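Local coordinates for Low molecular weight protein-tyrosine-phosphatase yfkJ (Bacillus subtilis, PDB 4ETM), which removes phosphate from phosphotyrosine in proteins, as a low molecular weight protein-tyrosine phosphatase, and takes part in resistance to ethanol stress, at residues L128-P141 and V152-S166. Numbering follows the deposited sequence.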
# COMPACT_ATOMS: atom_id res chain seq x y z
N LEU A 128 -9.85 6.55 -0.18
CA LEU A 128 -10.88 7.57 -0.43
C LEU A 128 -11.49 7.41 -1.82
O LEU A 128 -12.71 7.41 -1.96
CB LEU A 128 -10.30 8.98 -0.29
CG LEU A 128 -11.30 10.12 -0.50
CD1 LEU A 128 -12.42 10.06 0.55
CD2 LEU A 128 -10.55 11.44 -0.47
N LEU A 129 -10.64 7.28 -2.84
CA LEU A 129 -11.16 7.21 -4.20
C LEU A 129 -11.78 5.86 -4.59
O LEU A 129 -12.31 5.71 -5.70
CB LEU A 129 -10.12 7.66 -5.22
CG LEU A 129 -9.61 9.09 -5.01
CD1 LEU A 129 -8.55 9.42 -6.06
CD2 LEU A 129 -10.79 10.06 -5.09
N ASP A 130 -11.73 4.88 -3.68
CA ASP A 130 -12.46 3.62 -3.85
C ASP A 130 -13.97 3.93 -3.84
O ASP A 130 -14.78 3.21 -4.44
CB ASP A 130 -12.12 2.60 -2.73
CG ASP A 130 -10.69 2.03 -2.85
OD1 ASP A 130 -10.02 2.23 -3.88
OD2 ASP A 130 -10.23 1.36 -1.89
N TYR A 131 -14.35 5.02 -3.17
CA TYR A 131 -15.76 5.41 -3.09
C TYR A 131 -16.26 6.19 -4.30
O TYR A 131 -17.47 6.35 -4.49
CB TYR A 131 -16.03 6.20 -1.82
CG TYR A 131 -15.86 5.38 -0.58
CD1 TYR A 131 -16.93 4.69 -0.02
CD2 TYR A 131 -14.61 5.25 0.02
CE1 TYR A 131 -16.78 3.92 1.11
CE2 TYR A 131 -14.45 4.49 1.15
CZ TYR A 131 -15.53 3.83 1.69
OH TYR A 131 -15.35 3.06 2.82
N VAL A 132 -15.34 6.70 -5.10
CA VAL A 132 -15.70 7.37 -6.34
C VAL A 132 -15.77 6.29 -7.41
O VAL A 132 -14.77 5.99 -8.07
CB VAL A 132 -14.66 8.44 -6.73
CG1 VAL A 132 -15.06 9.15 -8.02
CG2 VAL A 132 -14.49 9.43 -5.60
N GLU A 133 -16.93 5.68 -7.55
CA GLU A 133 -17.10 4.60 -8.49
C GLU A 133 -17.75 5.14 -9.75
O GLU A 133 -18.94 5.45 -9.75
CB GLU A 133 -17.94 3.48 -7.88
N ASP A 134 -16.97 5.26 -10.81
CA ASP A 134 -15.56 4.89 -10.80
C ASP A 134 -14.76 5.89 -11.61
O ASP A 134 -15.05 6.12 -12.78
CB ASP A 134 -15.35 3.48 -11.35
N SER A 135 -13.75 6.48 -10.98
CA SER A 135 -12.87 7.40 -11.69
C SER A 135 -11.60 6.71 -12.17
O SER A 135 -11.45 6.48 -13.37
CB SER A 135 -12.53 8.62 -10.83
OG SER A 135 -13.52 9.62 -10.97
N ASP A 136 -10.72 6.37 -11.23
CA ASP A 136 -9.36 5.94 -11.56
C ASP A 136 -8.69 7.05 -12.37
O ASP A 136 -8.89 7.11 -13.59
CB ASP A 136 -9.35 4.59 -12.29
CG ASP A 136 -8.04 4.34 -13.03
OD1 ASP A 136 -7.00 4.13 -12.36
OD2 ASP A 136 -8.06 4.35 -14.28
N LEU A 137 -7.89 7.93 -11.77
CA LEU A 137 -7.27 7.91 -10.42
C LEU A 137 -7.84 7.12 -9.22
O LEU A 137 -9.02 7.22 -8.87
CB LEU A 137 -6.97 9.35 -9.96
CG LEU A 137 -5.78 10.10 -10.57
CD1 LEU A 137 -5.90 10.27 -12.08
CD2 LEU A 137 -5.60 11.46 -9.91
N ALA A 138 -6.97 6.33 -8.61
CA ALA A 138 -7.30 5.54 -7.43
C ALA A 138 -6.56 6.09 -6.21
O ALA A 138 -6.96 5.86 -5.07
CB ALA A 138 -6.91 4.09 -7.65
N ASP A 139 -5.46 6.79 -6.46
CA ASP A 139 -4.66 7.34 -5.38
C ASP A 139 -4.72 8.86 -5.36
O ASP A 139 -4.65 9.50 -6.41
CB ASP A 139 -3.20 6.89 -5.54
CG ASP A 139 -3.05 5.39 -5.46
OD1 ASP A 139 -3.58 4.79 -4.50
OD2 ASP A 139 -2.42 4.81 -6.37
N VAL A 140 -4.82 9.44 -4.17
CA VAL A 140 -4.65 10.87 -4.05
C VAL A 140 -3.17 11.19 -4.03
O VAL A 140 -2.46 10.75 -3.13
CB VAL A 140 -5.34 11.45 -2.79
CG1 VAL A 140 -5.24 12.95 -2.79
CG2 VAL A 140 -6.81 11.05 -2.75
N PRO A 141 -2.68 11.95 -5.04
CA PRO A 141 -1.25 12.26 -5.04
C PRO A 141 -0.81 13.07 -3.83
O PRO A 141 -1.58 13.87 -3.30
CB PRO A 141 -1.05 13.06 -6.34
CG PRO A 141 -2.28 12.84 -7.13
CD PRO A 141 -3.38 12.59 -6.16
N VAL A 152 -5.37 17.95 -5.61
CA VAL A 152 -5.67 17.22 -4.38
C VAL A 152 -7.00 17.72 -3.81
O VAL A 152 -7.84 16.93 -3.42
CB VAL A 152 -4.52 17.37 -3.35
CG1 VAL A 152 -4.95 16.87 -1.99
CG2 VAL A 152 -3.30 16.61 -3.82
N CYS A 153 -7.20 19.04 -3.80
CA CYS A 153 -8.49 19.60 -3.39
C CYS A 153 -9.64 19.01 -4.21
O CYS A 153 -10.65 18.57 -3.65
CB CYS A 153 -8.48 21.12 -3.54
SG CYS A 153 -10.04 21.94 -3.10
N GLN A 154 -9.50 19.00 -5.53
CA GLN A 154 -10.56 18.50 -6.39
C GLN A 154 -10.87 17.04 -6.09
O GLN A 154 -12.04 16.67 -5.95
CB GLN A 154 -10.23 18.69 -7.88
CG GLN A 154 -10.53 20.09 -8.39
CD GLN A 154 -10.08 20.31 -9.82
OE1 GLN A 154 -9.59 19.40 -10.49
NE2 GLN A 154 -10.24 21.55 -10.30
N LEU A 155 -9.83 16.24 -5.97
CA LEU A 155 -9.99 14.81 -5.69
C LEU A 155 -10.62 14.57 -4.33
O LEU A 155 -11.48 13.72 -4.19
CB LEU A 155 -8.64 14.11 -5.80
CG LEU A 155 -8.08 14.01 -7.22
CD1 LEU A 155 -6.64 13.56 -7.17
CD2 LEU A 155 -8.92 13.05 -8.06
N ILE A 156 -10.18 15.32 -3.33
CA ILE A 156 -10.65 15.08 -1.98
C ILE A 156 -12.10 15.57 -1.82
O ILE A 156 -12.87 14.95 -1.09
CB ILE A 156 -9.71 15.68 -0.94
CG1 ILE A 156 -8.44 14.83 -0.86
CG2 ILE A 156 -10.37 15.75 0.41
CD1 ILE A 156 -7.40 15.34 0.16
N LYS A 157 -12.47 16.63 -2.54
CA LYS A 157 -13.87 17.06 -2.53
C LYS A 157 -14.81 15.98 -3.05
O LYS A 157 -15.77 15.63 -2.37
CB LYS A 157 -14.07 18.36 -3.31
CG LYS A 157 -13.61 19.59 -2.55
CD LYS A 157 -13.73 20.85 -3.37
CE LYS A 157 -15.17 21.21 -3.64
NZ LYS A 157 -15.26 22.48 -4.42
N THR A 158 -14.53 15.45 -4.23
CA THR A 158 -15.40 14.43 -4.82
C THR A 158 -15.38 13.14 -3.99
O THR A 158 -16.41 12.50 -3.78
CB THR A 158 -15.04 14.13 -6.29
OG1 THR A 158 -13.71 13.61 -6.37
CG2 THR A 158 -15.11 15.40 -7.10
N GLY A 159 -14.21 12.78 -3.49
CA GLY A 159 -14.09 11.58 -2.70
C GLY A 159 -14.92 11.68 -1.43
O GLY A 159 -15.62 10.73 -1.08
N CYS A 160 -14.83 12.81 -0.74
CA CYS A 160 -15.57 13.00 0.51
C CYS A 160 -17.07 13.02 0.28
O CYS A 160 -17.84 12.53 1.11
CB CYS A 160 -15.14 14.27 1.22
SG CYS A 160 -13.52 14.15 2.03
N GLU A 161 -17.48 13.60 -0.85
CA GLU A 161 -18.89 13.60 -1.23
C GLU A 161 -19.43 12.18 -1.38
O GLU A 161 -20.48 11.85 -0.82
CB GLU A 161 -19.09 14.39 -2.53
CG GLU A 161 -18.99 15.89 -2.33
CD GLU A 161 -18.94 16.66 -3.64
OE1 GLU A 161 -19.31 16.08 -4.69
OE2 GLU A 161 -18.53 17.84 -3.60
N GLN A 162 -18.72 11.35 -2.14
CA GLN A 162 -19.14 9.98 -2.38
C GLN A 162 -19.06 9.16 -1.10
O GLN A 162 -19.94 8.35 -0.82
CB GLN A 162 -18.27 9.33 -3.45
CG GLN A 162 -18.39 9.98 -4.80
CD GLN A 162 -19.81 9.97 -5.29
OE1 GLN A 162 -20.56 9.04 -4.99
NE2 GLN A 162 -20.21 11.00 -6.02
N LEU A 163 -17.98 9.36 -0.34
CA LEU A 163 -17.81 8.66 0.93
C LEU A 163 -18.98 8.93 1.86
O LEU A 163 -19.60 7.99 2.37
CB LEU A 163 -16.51 9.09 1.62
CG LEU A 163 -16.36 8.54 3.05
CD1 LEU A 163 -16.35 7.02 3.09
CD2 LEU A 163 -15.10 9.11 3.70
N LEU A 164 -19.31 10.21 2.06
CA LEU A 164 -20.45 10.58 2.90
C LEU A 164 -21.76 9.94 2.43
O LEU A 164 -22.55 9.47 3.24
CB LEU A 164 -20.58 12.10 3.01
CG LEU A 164 -21.76 12.64 3.83
CD1 LEU A 164 -21.80 12.03 5.23
CD2 LEU A 164 -21.67 14.17 3.93
N ALA A 165 -21.98 9.89 1.11
CA ALA A 165 -23.19 9.28 0.56
C ALA A 165 -23.24 7.78 0.84
O ALA A 165 -24.31 7.23 1.14
CB ALA A 165 -23.30 9.55 -0.94
N SER A 166 -22.08 7.13 0.75
CA SER A 166 -21.94 5.70 0.99
C SER A 166 -22.24 5.40 2.46
O SER A 166 -22.93 4.43 2.78
CB SER A 166 -20.53 5.23 0.62
OG SER A 166 -20.30 3.89 1.00
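Tyr131 and Leu163 make the aromatic part of this contact, a CH-pi interaction. Methyl CD1 of Leu163 sits over the middle of the ring, 3.6 Å from the Tyr131 centroid and 10° off the normal. The ring edge meets Ser166, whose OG lies close to the ring plane, 3.5 Å from Tyr131 CE1. Tyr131 CG is anti to its own carbonyl carbon (chi1 -66°), which lays the ring against Leu163 and Ser166.

The remaining contacts are chiefly apolar. Gly159 gives the loop its close approach to the helix. With no side chain at Gly159, two methyl groups rest directly on its backbone: Leu128 CD1 packs 3.6 Å from Gly159 C, and Val132 CG2 lies 3.6 Å from Gly159 CA. The other methyl of Leu128, CD2, lies against Ile156, and the two side chains cross at about a right angle. Gln162 lays its CB beside the carbonyl oxygen of Tyr131.

The fold is the alpha/beta fold of the low molecular weight phosphatases, with a parallel four-stranded sheet. Segment 128-141 leaves edge strand 125-127 and leads to the proton donor Asp142. Segment 152-166 belongs to the long helix 149-170, whose Ile156 and Cys160 also touch helix 31-45.

Near the active site the apolar packing continues. Leu155 CD1 touches both Pro141 CD, at 3.5 Å, and Leu137 CD2, at 3.6 Å. Val140 CG1 faces Val152 CG1 at 4.0 Å, with Ile156 CG1 alongside.

No hydrogen bond joins the two segments. Polar links run elsewhere: Val140 O accepts a bond from NH1 of the active-site Arg31, and Asp139 forms a salt bridge with Arg127.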